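Local atomic coordinates of replisome organizer (Bacillus phage SPP1, PDB entry 1NO1), a protein that probably loads and inhibits the replicative helicase during replication of the phage DNA. Residues A[14-19]-A[48-53]. Residues are numbered along the deposited sequence; the frame is centred on the assembly and turned at random.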
ATOM      1  N   SER A  14      -6.886   1.142   1.681  1.00 36.46           N
ATOM      2  CA  SER A  14      -8.333   1.006   1.627  1.00 36.70           C
ATOM      3  C   SER A  14      -9.045   1.802   2.728  1.00 36.73           C
ATOM      4  O   SER A  14     -10.153   2.312   2.532  1.00 37.39           O
ATOM      5  CB  SER A  14      -8.712  -0.490   1.633  1.00 36.27           C
ATOM      6  OG  SER A  14     -10.053  -0.660   2.068  1.00 41.65           O
ATOM      7  N   GLU A  15      -8.432   1.930   3.898  1.00 36.60           N
ATOM      8  CA  GLU A  15      -9.087   2.716   4.941  1.00 35.97           C
ATOM      9  C   GLU A  15      -9.087   4.209   4.557  1.00 35.58           C
ATOM     10  O   GLU A  15     -10.062   4.919   4.819  1.00 35.86           O
ATOM     11  CB  GLU A  15      -8.442   2.485   6.329  1.00 36.57           C
ATOM     12  CG  GLU A  15      -8.698   1.115   6.987  1.00 36.86           C
ATOM     13  CD  GLU A  15      -7.644   0.745   8.057  1.00 39.65           C
ATOM     14  OE1 GLU A  15      -6.514   1.327   8.079  1.00 39.33           O
ATOM     15  OE2 GLU A  15      -7.939  -0.144   8.891  1.00 38.94           O
ATOM     16  N   PHE A  16      -7.993   4.677   3.950  1.00 34.80           N
ATOM     17  CA  PHE A  16      -7.843   6.065   3.526  1.00 34.60           C
ATOM     18  C   PHE A  16      -8.729   6.421   2.354  1.00 35.90           C
ATOM     19  O   PHE A  16      -9.114   7.582   2.240  1.00 36.66           O
ATOM     20  CB  PHE A  16      -6.398   6.384   3.096  1.00 34.37           C
ATOM     21  CG  PHE A  16      -5.516   6.887   4.205  1.00 33.25           C
ATOM     22  CD1 PHE A  16      -4.384   6.184   4.575  1.00 28.91           C
ATOM     23  CD2 PHE A  16      -5.817   8.059   4.873  1.00 31.30           C
ATOM     24  CE1 PHE A  16      -3.587   6.625   5.615  1.00 28.91           C
ATOM     25  CE2 PHE A  16      -4.991   8.522   5.888  1.00 33.14           C
ATOM     26  CZ  PHE A  16      -3.864   7.811   6.245  1.00 28.86           C
ATOM     27  N   TYR A  17      -9.024   5.455   1.477  1.00 36.65           N
ATOM     28  CA  TYR A  17      -9.817   5.718   0.260  1.00 37.21           C
ATOM     29  C   TYR A  17     -11.086   4.880   0.070  1.00 38.18           C
ATOM     30  O   TYR A  17     -11.253   4.194  -0.951  1.00 38.65           O
ATOM     31  CB  TYR A  17      -8.938   5.611  -0.997  1.00 37.32           C
ATOM     32  CG  TYR A  17      -7.786   6.607  -1.023  1.00 36.57           C
ATOM     33  CD1 TYR A  17      -6.561   6.293  -0.491  1.00 35.46           C
ATOM     34  CD2 TYR A  17      -7.957   7.878  -1.584  1.00 35.22           C
ATOM     35  CE1 TYR A  17      -5.506   7.232  -0.516  1.00 36.02           C
ATOM     36  CE2 TYR A  17      -6.943   8.794  -1.637  1.00 31.98           C
ATOM     37  CZ  TYR A  17      -5.726   8.495  -1.085  1.00 37.43           C
ATOM     38  OH  TYR A  17      -4.726   9.464  -1.112  1.00 36.68           O
ATOM     39  N   PRO A  18     -12.022   4.999   1.002  1.00 38.83           N
ATOM     40  CA  PRO A  18     -13.281   4.257   0.934  1.00 39.82           C
ATOM     41  C   PRO A  18     -13.904   4.390  -0.446  1.00 41.36           C
ATOM     42  O   PRO A  18     -13.881   5.478  -1.012  1.00 41.68           O
ATOM     43  CB  PRO A  18     -14.168   4.978   1.948  1.00 39.53           C
ATOM     44  CG  PRO A  18     -13.250   5.563   2.927  1.00 38.07           C
ATOM     45  CD  PRO A  18     -11.967   5.900   2.163  1.00 39.10           C
ATOM     46  N   GLY A  19     -14.455   3.300  -0.971  1.00 42.46           N
ATOM     47  CA  GLY A  19     -15.043   3.287  -2.295  1.00 44.28           C
ATOM     48  C   GLY A  19     -14.256   3.775  -3.520  1.00 45.60           C
ATOM     49  O   GLY A  19     -14.891   4.104  -4.524  1.00 46.43           O
ATOM     50  N   ASN A  48       5.251   6.769   4.890  1.00 35.11           N
ATOM     51  CA  ASN A  48       5.118   7.335   3.549  1.00 34.86           C
ATOM     52  C   ASN A  48       3.644   7.372   3.047  1.00 35.82           C
ATOM     53  O   ASN A  48       3.235   8.322   2.361  1.00 36.04           O
ATOM     54  CB  ASN A  48       5.995   6.562   2.565  1.00 34.44           C
ATOM     55  CG  ASN A  48       7.483   6.755   2.823  1.00 34.42           C
ATOM     56  OD1 ASN A  48       7.884   7.673   3.539  1.00 33.40           O
ATOM     57  ND2 ASN A  48       8.305   5.883   2.250  1.00 33.68           N
ATOM     58  N   LEU A  49       2.832   6.371   3.409  1.00 35.84           N
ATOM     59  CA  LEU A  49       1.428   6.388   3.017  1.00 35.81           C
ATOM     60  C   LEU A  49       0.716   7.551   3.680  1.00 36.46           C
ATOM     61  O   LEU A  49      -0.077   8.270   3.058  1.00 37.74           O
ATOM     62  CB  LEU A  49       0.744   5.063   3.325  1.00 35.65           C
ATOM     63  CG  LEU A  49      -0.756   5.028   3.067  1.00 35.53           C
ATOM     64  CD1 LEU A  49      -1.128   5.095   1.585  1.00 32.36           C
ATOM     65  CD2 LEU A  49      -1.331   3.778   3.691  1.00 35.35           C
ATOM     66  N   THR A  50       1.016   7.785   4.950  1.00 36.47           N
ATOM     67  CA  THR A  50       0.435   8.925   5.619  1.00 35.22           C
ATOM     68  C   THR A  50       0.751  10.262   4.911  1.00 37.33           C
ATOM     69  O   THR A  50      -0.161  11.075   4.691  1.00 37.72           O
ATOM     70  CB  THR A  50       0.851   8.981   7.103  1.00 34.98           C
ATOM     71  OG1 THR A  50       0.268   7.879   7.789  1.00 31.96           O
ATOM     72  CG2 THR A  50       0.157  10.178   7.826  1.00 30.85           C
ATOM     73  N   ASP A  51       2.013  10.507   4.537  1.00 37.86           N
ATOM     74  CA  ASP A  51       2.322  11.785   3.902  1.00 38.52           C
ATOM     75  C   ASP A  51       1.623  11.906   2.522  1.00 39.57           C
ATOM     76  O   ASP A  51       1.228  13.000   2.101  1.00 41.04           O
ATOM     77  CB  ASP A  51       3.838  11.998   3.788  1.00 38.19           C
ATOM     78  CG  ASP A  51       4.529  12.086   5.163  1.00 41.06           C
ATOM     79  OD1 ASP A  51       3.888  12.575   6.132  1.00 39.32           O
ATOM     80  OD2 ASP A  51       5.713  11.679   5.383  1.00 42.99           O
ATOM     81  N   TYR A  52       1.482  10.790   1.819  1.00 38.82           N
ATOM     82  CA  TYR A  52       0.842  10.770   0.518  1.00 37.49           C
ATOM     83  C   TYR A  52      -0.657  11.122   0.591  1.00 37.86           C
ATOM     84  O   TYR A  52      -1.164  11.857  -0.259  1.00 38.90           O
ATOM     85  CB  TYR A  52       1.068   9.394  -0.137  1.00 36.72           C
ATOM     86  CG  TYR A  52       0.369   9.260  -1.456  1.00 34.61           C
ATOM     87  CD1 TYR A  52       1.060   9.485  -2.658  1.00 30.58           C
ATOM     88  CD2 TYR A  52      -0.987   8.920  -1.515  1.00 28.65           C
ATOM     89  CE1 TYR A  52       0.405   9.405  -3.891  1.00 29.91           C
ATOM     90  CE2 TYR A  52      -1.644   8.822  -2.723  1.00 28.83           C
ATOM     91  CZ  TYR A  52      -0.958   9.080  -3.919  1.00 31.80           C
ATOM     92  OH  TYR A  52      -1.619   8.947  -5.146  1.00 31.65           O
ATOM     93  N   ALA A  53      -1.369  10.642   1.609  1.00 36.93           N
ATOM     94  CA  ALA A  53      -2.805  10.897   1.689  1.00 36.04           C
ATOM     95  C   ALA A  53      -3.138  12.343   2.074  1.00 36.88           C
ATOM     96  O   ALA A  53      -4.303  12.776   1.954  1.00 36.72           O
ATOM     97  CB  ALA A  53      -3.499   9.919   2.734  1.00 35.35           C
TER
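Residues 14-19 carry the last turn of helix 3-16 and the chain just beyond it, where Tyr17 is the first residue to leave helical torsions. Residues 48-53 lie within helix 42-55, and the backbones come nearest at Phe16 and Ala53, whose CA atoms are 7.2 Å apart. No hydrogen bond joins the two segments; side chains bridge the gap. Phe16 and Ala53 point their CB atoms at the opposite segment, and the methyl of Ala53 sits over one face of the Phe16 ring. This is a CH-pi contact, with Ala53 CB 3.8 Å from the ring centroid and 16° off its normal, displaced toward the CD2-CE2 side. Leu49, its CG anti to the backbone N (chi1 175°), meets the same ring at its edge, with CD2 4.0 Å from Phe16 CD1. Thr50 OG1, weakly hydrogen-bonded to Met46 O, makes a long approach to that edge near CZ. Though exposed, Phe16 thus rests on three residues of one helix surface. The side chains of the buried Tyr17 and of Tyr52 cross at about a right angle, and Tyr17 OH lies 3.5 Å from Tyr52 CE2 and 3.7 Å from Ala53 CA. Both phenol oxygens are held by backbone carbonyls beyond helix 42-55: Tyr17 OH hydrogen-bonds to Asn56 O and Tyr52 OH to Phe58 O. Pro60 packs against both tyrosines, while Ala12 and Val13 continue the seat of Leu49 along helix 3-16. Such apolar helix-helix packing, with the phenol end of Tyr17 laid against Tyr52, joins the first and third helices of this small all-helical domain near their C-terminal ends.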